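Local coordinates for peptide ABC transporter, peptide-binding protein (Thermus thermophilus, PDB 2D5W), which binds oligopeptides, a pentapeptide in this complex, and probably delivers them to an ABC transporter for uptake across the membrane, at residues F405-V410 / I434-N439; Q329-A334 / E427-I432; H305-K310 / F464-V469. All coordinates share one frame; numbering follows the deposited sequence.

Interaction 1: F405-V410 / I434-N439; sequences FEIEYV and IAVKIN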
loop_
_atom_site.group_PDB
_atom_site.type_symbol
_atom_site.label_atom_id
_atom_site.label_comp_id
_atom_site.label_asym_id
_atom_site.label_seq_id
_atom_site.Cartn_x
_atom_site.Cartn_y
_atom_site.Cartn_z
ATOM N N PHE A 405 25.642 -17.533 -9.893
ATOM C CA PHE A 405 24.664 -16.463 -9.969
ATOM C C PHE A 405 23.265 -16.974 -10.296
ATOM O O PHE A 405 22.767 -16.824 -11.414
ATOM C CB PHE A 405 25.099 -15.398 -10.982
ATOM C CG PHE A 405 24.595 -14.013 -10.656
ATOM C CD1 PHE A 405 25.467 -12.928 -10.650
ATOM C CD2 PHE A 405 23.255 -13.793 -10.341
ATOM C CE1 PHE A 405 25.016 -11.646 -10.331
ATOM C CE2 PHE A 405 22.795 -12.514 -10.021
ATOM C CZ PHE A 405 23.678 -11.441 -10.017
ATOM N N GLU A 406 22.663 -17.616 -9.301
ATOM C CA GLU A 406 21.292 -18.099 -9.389
ATOM C C GLU A 406 20.618 -17.232 -8.338
ATOM O O GLU A 406 20.945 -17.314 -7.152
ATOM C CB GLU A 406 21.183 -19.570 -8.998
ATOM C CG GLU A 406 19.751 -20.083 -9.006
ATOM C CD GLU A 406 19.638 -21.522 -8.548
ATOM O OE1 GLU A 406 20.239 -22.402 -9.198
ATOM O OE2 GLU A 406 18.951 -21.769 -7.537
ATOM N N ILE A 407 19.692 -16.390 -8.778
ATOM C CA ILE A 407 19.026 -15.465 -7.878
ATOM C C ILE A 407 17.546 -15.783 -7.703
ATOM O O ILE A 407 16.854 -16.122 -8.663
ATOM C CB ILE A 407 19.218 -14.016 -8.406
ATOM C CG1 ILE A 407 18.706 -12.997 -7.391
ATOM C CG2 ILE A 407 18.526 -13.853 -9.756
ATOM C CD1 ILE A 407 19.079 -11.569 -7.736
ATOM N N GLU A 408 17.070 -15.688 -6.467
ATOM C CA GLU A 408 15.668 -15.947 -6.173
ATOM C C GLU A 408 14.836 -14.818 -6.777
ATOM O O GLU A 408 15.244 -13.659 -6.745
ATOM C CB GLU A 408 15.442 -16.004 -4.658
ATOM C CG GLU A 408 14.012 -16.367 -4.273
ATOM C CD GLU A 408 13.767 -16.336 -2.774
ATOM O OE1 GLU A 408 13.390 -17.385 -2.214
ATOM O OE2 GLU A 408 13.938 -15.265 -2.155
ATOM N N TYR A 409 13.679 -15.160 -7.334
ATOM C CA TYR A 409 12.789 -14.169 -7.942
ATOM C C TYR A 409 11.384 -14.488 -7.449
ATOM O O TYR A 409 10.747 -15.452 -7.890
ATOM C CB TYR A 409 12.889 -14.266 -9.469
ATOM C CG TYR A 409 12.289 -13.130 -10.281
ATOM C CD1 TYR A 409 12.616 -12.998 -11.630
ATOM C CD2 TYR A 409 11.370 -12.228 -9.738
ATOM C CE1 TYR A 409 12.052 -12.008 -12.421
ATOM C CE2 TYR A 409 10.791 -11.223 -10.533
ATOM C CZ TYR A 409 11.141 -11.126 -11.875
ATOM O OH TYR A 409 10.590 -10.165 -12.696
ATOM N N VAL A 410 10.926 -13.671 -6.510
ATOM C CA VAL A 410 9.624 -13.827 -5.883
ATOM C C VAL A 410 8.584 -12.848 -6.396
ATOM O O VAL A 410 8.881 -11.683 -6.626
ATOM C CB VAL A 410 9.722 -13.584 -4.352
ATOM C CG1 VAL A 410 8.349 -13.699 -3.707
ATOM C CG2 VAL A 410 10.702 -14.554 -3.729
ATOM N N ILE A 434 22.877 -15.253 -15.788
ATOM C CA ILE A 434 22.155 -15.130 -14.530
ATOM C C ILE A 434 20.961 -16.073 -14.588
ATOM O O ILE A 434 20.116 -15.967 -15.476
ATOM C CB ILE A 434 21.674 -13.681 -14.271
ATOM C CG1 ILE A 434 22.881 -12.780 -13.979
ATOM C CG2 ILE A 434 20.691 -13.657 -13.096
ATOM C CD1 ILE A 434 22.526 -11.323 -13.719
ATOM N N ALA A 435 20.921 -17.017 -13.653
ATOM C CA ALA A 435 19.830 -17.978 -13.574
ATOM C C ALA A 435 18.822 -17.449 -12.570
ATOM O O ALA A 435 19.193 -16.823 -11.575
ATOM C CB ALA A 435 20.352 -19.342 -13.130
ATOM N N VAL A 436 17.548 -17.699 -12.839
ATOM C CA VAL A 436 16.476 -17.244 -11.970
ATOM C C VAL A 436 15.748 -18.416 -11.330
ATOM O O VAL A 436 15.330 -19.350 -12.017
ATOM C CB VAL A 436 15.454 -16.402 -12.763
ATOM C CG1 VAL A 436 14.233 -16.109 -11.907
ATOM C CG2 VAL A 436 16.100 -15.105 -13.219
ATOM N N LYS A 437 15.616 -18.374 -10.008
ATOM C CA LYS A 437 14.898 -19.418 -9.298
ATOM C C LYS A 437 13.573 -18.808 -8.875
ATOM O O LYS A 437 13.515 -17.978 -7.966
ATOM C CB LYS A 437 15.672 -19.889 -8.066
ATOM C CG LYS A 437 14.966 -21.008 -7.310
ATOM C CD LYS A 437 15.781 -21.491 -6.122
ATOM C CE LYS A 437 15.080 -22.632 -5.400
ATOM N NZ LYS A 437 13.740 -22.234 -4.889
ATOM N N ILE A 438 12.511 -19.208 -9.560
ATOM C CA ILE A 438 11.177 -18.704 -9.279
ATOM C C ILE A 438 10.671 -19.225 -7.941
ATOM O O ILE A 438 10.768 -20.416 -7.651
ATOM C CB ILE A 438 10.183 -19.143 -10.379
ATOM C CG1 ILE A 438 10.698 -18.709 -11.754
ATOM C CG2 ILE A 438 8.807 -18.554 -10.105
ATOM C CD1 ILE A 438 10.842 -17.213 -11.920
ATOM N N ASN A 439 10.138 -18.330 -7.119
ATOM C CA ASN A 439 9.596 -18.722 -5.826
ATOM C C ASN A 439 8.418 -17.811 -5.518
ATOM O O ASN A 439 8.546 -16.826 -4.794
ATOM C CB ASN A 439 10.665 -18.611 -4.737
ATOM C CG ASN A 439 10.144 -19.023 -3.380
ATOM O OD1 ASN A 439 9.166 -19.766 -3.283
ATOM N ND2 ASN A 439 10.798 -18.555 -2.324
#
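Glu408 OE1 takes the amide of Asn439 at 2.8 Å from ND2, the shortest polar bond between 405-410 and 434-439. OE1 lies close to the amide plane of Asn439, but the donor meets it from above the carboxylate, 50° out of that plane, the two flat groups being turned 39° apart. The other oxygen of Glu408, OE2, accepts Thr461 N, so each carboxylate oxygen has its own donor. On the same face OE2 of Glu406 lies 3.5 Å from Lys437 CD; it touches the aliphatic chain, while the ammonium stays beyond contact.

Five backbone bonds, alternating from Phe405 O to Asn439 N, zip the strands in parallel; the straightest, Lys437 N to Ile407 O at 2.9 Å, has a 175° angle at hydrogen. Parallel pairing here is that of a beta-alpha-beta crossover: 401-410, helix 416-431, then 435-438. From the opposite face Tyr409, Val436 and Ile438 reach that helix, Tyr409 meeting Gln422 and Phe425, while Ile407 packs on Leu320 of helix 315-320.

Val436 CG1 presses against Tyr409 CB at 3.3 Å, a tight fit, and lies at the edge of its ring near the plane. Tyr409 OH reaches Glu465. At the other end Ile434 CG1 sits over the centre of the Phe405 ring, 3.9 Å from the centroid, a CH-pi contact, with CG2 and CD1 against CD2, CE2 and CZ.

Interaction 2: Q329-A334 / E427-I432; sequences QAILHA and EDLKKI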
loop_
_atom_site.group_PDB
_atom_site.type_symbol
_atom_site.label_atom_id
_atom_site.label_comp_id
_atom_site.label_asym_id
_atom_site.label_seq_id
_atom_site.Cartn_x
_atom_site.Cartn_y
_atom_site.Cartn_z
ATOM N N GLN A 329 22.795 -2.383 -11.398
ATOM C CA GLN A 329 22.787 -1.714 -12.694
ATOM C C GLN A 329 22.881 -2.769 -13.802
ATOM O O GLN A 329 22.209 -2.666 -14.828
ATOM C CB GLN A 329 23.969 -0.749 -12.801
ATOM C CG GLN A 329 23.955 0.359 -11.762
ATOM C CD GLN A 329 25.192 1.229 -11.831
ATOM O OE1 GLN A 329 26.275 0.753 -12.161
ATOM N NE2 GLN A 329 25.041 2.505 -11.502
ATOM N N ALA A 330 23.712 -3.790 -13.587
ATOM C CA ALA A 330 23.878 -4.855 -14.572
ATOM C C ALA A 330 22.554 -5.571 -14.803
ATOM O O ALA A 330 22.152 -5.803 -15.944
ATOM C CB ALA A 330 24.935 -5.850 -14.096
ATOM N N ILE A 331 21.877 -5.930 -13.718
ATOM C CA ILE A 331 20.603 -6.618 -13.846
ATOM C C ILE A 331 19.598 -5.762 -14.611
ATOM O O ILE A 331 18.913 -6.261 -15.504
ATOM C CB ILE A 331 20.021 -6.993 -12.460
ATOM C CG1 ILE A 331 20.911 -8.050 -11.794
ATOM C CG2 ILE A 331 18.595 -7.529 -12.615
ATOM C CD1 ILE A 331 20.532 -8.363 -10.353
ATOM N N LEU A 332 19.519 -4.473 -14.287
ATOM C CA LEU A 332 18.558 -3.615 -14.972
ATOM C C LEU A 332 18.847 -3.511 -16.469
ATOM O O LEU A 332 17.919 -3.478 -17.281
ATOM C CB LEU A 332 18.515 -2.221 -14.330
ATOM C CG LEU A 332 17.334 -1.339 -14.768
ATOM C CD1 LEU A 332 16.018 -2.090 -14.569
ATOM C CD2 LEU A 332 17.333 -0.038 -13.977
ATOM N N HIS A 333 20.127 -3.455 -16.837
ATOM C CA HIS A 333 20.501 -3.388 -18.252
ATOM C C HIS A 333 20.088 -4.672 -18.973
ATOM O O HIS A 333 19.959 -4.689 -20.201
ATOM C CB HIS A 333 22.018 -3.203 -18.420
ATOM C CG HIS A 333 22.480 -1.781 -18.325
ATOM N ND1 HIS A 333 21.972 -0.774 -19.116
ATOM C CD2 HIS A 333 23.449 -1.211 -17.569
ATOM C CE1 HIS A 333 22.609 0.356 -18.854
ATOM N NE2 HIS A 333 23.511 0.115 -17.919
ATOM N N ALA A 334 19.890 -5.746 -18.212
ATOM C CA ALA A 334 19.495 -7.029 -18.787
ATOM C C ALA A 334 17.981 -7.227 -18.822
ATOM O O ALA A 334 17.501 -8.239 -19.327
ATOM C CB ALA A 334 20.153 -8.167 -18.020
ATOM N N GLU A 427 14.683 -15.184 -19.777
ATOM C CA GLU A 427 15.281 -15.576 -21.046
ATOM C C GLU A 427 16.504 -14.721 -21.368
ATOM O O GLU A 427 17.518 -15.231 -21.842
ATOM C CB GLU A 427 14.245 -15.469 -22.165
ATOM C CG GLU A 427 14.687 -16.094 -23.475
ATOM C CD GLU A 427 13.552 -16.224 -24.469
ATOM O OE1 GLU A 427 12.540 -16.874 -24.129
ATOM O OE2 GLU A 427 13.670 -15.681 -25.587
ATOM N N ASP A 428 16.418 -13.420 -21.105
ATOM C CA ASP A 428 17.538 -12.524 -21.368
ATOM C C ASP A 428 18.619 -12.637 -20.299
ATOM O O ASP A 428 19.810 -12.602 -20.605
ATOM C CB ASP A 428 17.047 -11.079 -21.466
ATOM C CG ASP A 428 16.377 -10.785 -22.795
ATOM O OD1 ASP A 428 15.392 -10.016 -22.810
ATOM O OD2 ASP A 428 16.843 -11.315 -23.829
ATOM N N LEU A 429 18.205 -12.771 -19.044
ATOM C CA LEU A 429 19.162 -12.905 -17.954
ATOM C C LEU A 429 20.035 -14.139 -18.175
ATOM O O LEU A 429 21.242 -14.114 -17.912
ATOM C CB LEU A 429 18.424 -13.001 -16.614
ATOM C CG LEU A 429 17.817 -11.684 -16.118
ATOM C CD1 LEU A 429 16.801 -11.955 -15.023
ATOM C CD2 LEU A 429 18.926 -10.775 -15.605
ATOM N N LYS A 430 19.435 -15.210 -18.678
ATOM C CA LYS A 430 20.181 -16.437 -18.925
ATOM C C LYS A 430 21.281 -16.224 -19.965
ATOM O O LYS A 430 22.354 -16.816 -19.864
ATOM C CB LYS A 430 19.235 -17.549 -19.385
ATOM C CG LYS A 430 19.928 -18.883 -19.624
ATOM C CD LYS A 430 18.945 -19.970 -20.033
ATOM C CE LYS A 430 17.963 -20.291 -18.919
ATOM N NZ LYS A 430 17.041 -21.397 -19.304
ATOM N N LYS A 431 21.023 -15.375 -20.956
ATOM C CA LYS A 431 22.009 -15.107 -22.000
ATOM C C LYS A 431 23.315 -14.562 -21.434
ATOM O O LYS A 431 24.384 -14.811 -21.994
ATOM C CB LYS A 431 21.449 -14.124 -23.032
ATOM C CG LYS A 431 20.260 -14.668 -23.809
ATOM C CD LYS A 431 19.791 -13.688 -24.872
ATOM C CE LYS A 431 18.580 -14.229 -25.615
ATOM N NZ LYS A 431 18.135 -13.307 -26.695
ATOM N N ILE A 432 23.237 -13.814 -20.335
ATOM C CA ILE A 432 24.446 -13.267 -19.727
ATOM C C ILE A 432 24.910 -14.062 -18.508
ATOM O O ILE A 432 25.806 -13.632 -17.782
ATOM C CB ILE A 432 24.278 -11.782 -19.331
ATOM C CG1 ILE A 432 23.118 -11.619 -18.348
ATOM C CG2 ILE A 432 24.073 -10.944 -20.581
ATOM C CD1 ILE A 432 22.992 -10.222 -17.779
HETATM O O HOH W 1 14.905 -8.900 -20.357
#
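Ala334 CB and the methyl ends of Ile432 and Leu429 make the apolar part of this contact. Ile432 CD1 comes to 3.5 Å from Ala334 CB, and Leu429 CD2 meets the same carbon at 3.8 Å, so one small methyl is touched by two branched chains three residues apart, Leu429 in the helix and Ile432 just past its end. Ile432 reaches it with CG1 set between the backbone N and the carbonyl carbon (chi1 59°), and CD1 continues outward from there with chi2 extended. A looser touch, Ile331 CG2 to Leu429 CD2 at 4.4 Å, extends the apolar patch one turn back along the first helix. The CB of Ala334 points at the other segment, and at 5.9 Å the CA atoms of Ala334 and Leu429 are the nearest pair.

In the fold, the end of helix 325-333 meets the last turn of helix 416-431, the connecting helix of the crossover between strands 401-410 and 435-438. Ile432 also touches Ala377 of helix 374-383, and Ile331 touches Leu545 of strand 544-557, so other elements flank the patch.

The polar part runs through water. No direct hydrogen bond joins the segments; instead one water donates to Ala334 O at 2.9 Å and to Asp428 OD1 at 2.7 Å, spending both its protons on the bridge. Beside it Asp428 CB packs against Ala334 O at 3.6 Å. The second carboxylate oxygen, OD2, faces Lys431 of its own helix in a long salt bridge, NZ lying 3.7 Å away.

Interaction 3: H305-K310 / F464-V469; sequences HIDINK and FEFAWV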
loop_
_atom_site.group_PDB
_atom_site.type_symbol
_atom_site.label_atom_id
_atom_site.label_comp_id
_atom_site.label_asym_id
_atom_site.label_seq_id
_atom_site.Cartn_x
_atom_site.Cartn_y
_atom_site.Cartn_z
ATOM N N HIS A 305 7.853 -2.699 -9.536
ATOM C CA HIS A 305 9.296 -2.662 -9.358
ATOM C C HIS A 305 9.803 -3.991 -8.816
ATOM O O HIS A 305 9.019 -4.887 -8.494
ATOM C CB HIS A 305 9.629 -1.582 -8.332
ATOM C CG HIS A 305 9.132 -1.913 -6.962
ATOM N ND1 HIS A 305 7.795 -1.872 -6.627
ATOM C CD2 HIS A 305 9.775 -2.417 -5.881
ATOM C CE1 HIS A 305 7.636 -2.343 -5.401
ATOM N NE2 HIS A 305 8.822 -2.683 -4.928
ATOM N N ILE A 306 11.123 -4.099 -8.698
ATOM C CA ILE A 306 11.738 -5.292 -8.145
ATOM C C ILE A 306 12.645 -4.881 -6.994
ATOM O O ILE A 306 13.652 -4.200 -7.198
ATOM C CB ILE A 306 12.582 -6.056 -9.193
ATOM C CG1 ILE A 306 11.722 -6.374 -10.420
ATOM C CG2 ILE A 306 13.119 -7.349 -8.581
ATOM C CD1 ILE A 306 12.441 -7.178 -11.496
ATOM N N ASP A 307 12.271 -5.262 -5.779
ATOM C CA ASP A 307 13.109 -4.962 -4.636
ATOM C C ASP A 307 14.266 -5.949 -4.633
ATOM O O ASP A 307 14.163 -7.058 -5.171
ATOM C CB ASP A 307 12.306 -5.038 -3.340
ATOM C CG ASP A 307 11.579 -3.745 -3.050
ATOM O OD1 ASP A 307 10.333 -3.758 -2.982
ATOM O OD2 ASP A 307 12.263 -2.705 -2.904
ATOM N N ILE A 308 15.369 -5.520 -4.031
ATOM C CA ILE A 308 16.597 -6.299 -3.971
ATOM C C ILE A 308 17.095 -6.367 -2.535
ATOM O O ILE A 308 17.261 -5.333 -1.889
ATOM C CB ILE A 308 17.701 -5.621 -4.815
ATOM C CG1 ILE A 308 17.222 -5.422 -6.257
ATOM C CG2 ILE A 308 18.988 -6.431 -4.748
ATOM C CD1 ILE A 308 17.034 -6.695 -7.041
ATOM N N ASN A 309 17.329 -7.574 -2.034
ATOM C CA ASN A 309 17.836 -7.723 -0.677
ATOM C C ASN A 309 19.295 -7.264 -0.675
ATOM O O ASN A 309 20.126 -7.839 -1.377
ATOM C CB ASN A 309 17.762 -9.185 -0.238
ATOM C CG ASN A 309 18.135 -9.369 1.217
ATOM O OD1 ASN A 309 18.918 -8.596 1.763
ATOM N ND2 ASN A 309 17.592 -10.401 1.850
ATOM N N LYS A 310 19.601 -6.226 0.100
ATOM C CA LYS A 310 20.961 -5.704 0.172
ATOM C C LYS A 310 21.561 -5.862 1.566
ATOM O O LYS A 310 22.569 -5.225 1.892
ATOM C CB LYS A 310 20.971 -4.229 -0.242
ATOM C CG LYS A 310 20.498 -3.998 -1.674
ATOM C CD LYS A 310 20.335 -2.514 -1.992
ATOM C CE LYS A 310 19.210 -1.873 -1.185
ATOM N NZ LYS A 310 17.873 -2.458 -1.503
ATOM N N PHE A 464 12.318 -9.390 -5.591
ATOM C CA PHE A 464 10.935 -9.502 -5.134
ATOM C C PHE A 464 10.143 -8.461 -5.924
ATOM O O PHE A 464 10.271 -7.256 -5.689
ATOM C CB PHE A 464 10.882 -9.223 -3.624
ATOM C CG PHE A 464 9.521 -9.409 -2.986
ATOM C CD1 PHE A 464 9.358 -9.132 -1.631
ATOM C CD2 PHE A 464 8.412 -9.839 -3.713
ATOM C CE1 PHE A 464 8.123 -9.278 -1.008
ATOM C CE2 PHE A 464 7.166 -9.988 -3.092
ATOM C CZ PHE A 464 7.025 -9.705 -1.741
ATOM N N GLU A 465 9.347 -8.926 -6.884
ATOM C CA GLU A 465 8.558 -8.024 -7.712
ATOM C C GLU A 465 7.125 -7.851 -7.249
ATOM O O GLU A 465 6.416 -8.823 -6.988
ATOM C CB GLU A 465 8.509 -8.486 -9.174
ATOM C CG GLU A 465 7.659 -7.533 -10.032
ATOM C CD GLU A 465 7.553 -7.917 -11.499
ATOM O OE1 GLU A 465 8.379 -8.717 -11.987
ATOM O OE2 GLU A 465 6.638 -7.393 -12.174
ATOM N N PHE A 466 6.710 -6.596 -7.155
ATOM C CA PHE A 466 5.344 -6.250 -6.794
ATOM C C PHE A 466 5.191 -4.760 -7.058
ATOM O O PHE A 466 6.073 -4.136 -7.659
ATOM C CB PHE A 466 5.027 -6.619 -5.328
ATOM C CG PHE A 466 5.814 -5.850 -4.298
ATOM C CD1 PHE A 466 5.265 -4.735 -3.666
ATOM C CD2 PHE A 466 7.098 -6.255 -3.937
ATOM C CE1 PHE A 466 5.980 -4.040 -2.691
ATOM C CE2 PHE A 466 7.824 -5.563 -2.962
ATOM C CZ PHE A 466 7.261 -4.453 -2.339
ATOM N N ALA A 467 4.066 -4.189 -6.653
ATOM C CA ALA A 467 3.846 -2.769 -6.860
ATOM C C ALA A 467 3.490 -2.065 -5.568
ATOM O O ALA A 467 2.776 -2.611 -4.726
ATOM C CB ALA A 467 2.725 -2.550 -7.877
ATOM N N TRP A 468 4.023 -0.859 -5.400
ATOM C CA TRP A 468 3.678 -0.035 -4.251
ATOM C C TRP A 468 2.592 0.910 -4.747
ATOM O O TRP A 468 2.724 1.499 -5.822
ATOM C CB TRP A 468 4.849 0.832 -3.779
ATOM C CG TRP A 468 5.914 0.130 -3.017
ATOM C CD1 TRP A 468 7.214 -0.013 -3.390
ATOM C CD2 TRP A 468 5.797 -0.479 -1.725
ATOM N NE1 TRP A 468 7.919 -0.670 -2.416
ATOM C CE2 TRP A 468 7.074 -0.970 -1.380
ATOM C CE3 TRP A 468 4.737 -0.656 -0.822
ATOM C CZ2 TRP A 468 7.326 -1.626 -0.172
ATOM C CZ3 TRP A 468 4.988 -1.311 0.384
ATOM C CH2 TRP A 468 6.274 -1.787 0.695
ATOM N N VAL A 469 1.522 1.037 -3.972
ATOM C CA VAL A 469 0.435 1.957 -4.289
ATOM C C VAL A 469 0.628 3.077 -3.272
ATOM O O VAL A 469 0.590 2.839 -2.064
ATOM C CB VAL A 469 -0.948 1.318 -4.072
ATOM C CG1 VAL A 469 -2.043 2.313 -4.441
ATOM C CG2 VAL A 469 -1.070 0.054 -4.903
HETATM O O HOH W 2 10.667 -0.483 -2.622
#
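His305 buries the most surface here, with Asp307 and Phe464 next. Its CG lies between the backbone N and the carbonyl carbon (chi1 67°), and the imidazole turns an edge to the face of Phe466: the centroids are 4.5 Å apart, the planes at 71°, and CE1 sits over the centre of the phenyl ring. Against the five-membered ring of Trp468 the imidazole is, to an approximation, nearly parallel but slid aside. NE2 donates to Asp307 OD1 at 2.7 Å, a His-carboxylate bond lying in the imidazole plane yet entering from above the carboxylate, 54° out of it. ND1 is bonded to Trp303 O; with a partner at each nitrogen, the rotation of the ring is fixed.

Asp307 is gripped through both oxygens. OD1, besides holding NE2, rests 3.1 Å from Phe466 CE2; OD2 receives a water that in turn accepts Trp468 NE1, each bond 2.8 Å long. That water lies at the indole edge, in its plane. This carboxylate, buried among aromatic rings, would be stabilised by its donors.

Phe464 contributes chiefly through its backbone, its N-H and C=O both bonding Asp307, the shorter being Asp307 N to Phe464 O at 2.8 Å. Its ring takes Phe466 CD2 over its centre. His305 and Phe466 form the other hydrogen-bonded pair, with Ile306 and Glu465 the non-hydrogen-bonded pair between them.

The antiparallel strands 293-308 and 463-469 thus carry an aromatic cluster of His305, Phe466 and Trp468 beside the bound peptide, which pairs antiparallel with Trp468 and Val469, extending the sheet into the ligand site of this solute-binding protein.

Overall arrangement
Interactions 1 and 3 belong to one mixed sheet, since strand 401-410 pairs with both 435-438 and 463-469. Their centres are about 14 Å apart, and they join where Val410 O meets Glu465 N at 2.8 Å and Tyr409 OH meets Glu465 OE1 at 2.7 Å. The centre of interaction 2 is about 12 Å from that of interaction 1; its segment 427-432 ends the helix linking the two strands: Ile434 N reaches Leu429 O at 2.9 Å, and Leu429 CD1 packs on Val436 CG2. Interactions 2 and 3, their centres about 17 Å apart, do not touch. Of the three, interaction 3 contacts the bound peptide, and the other two nest within the sequence loop it closes.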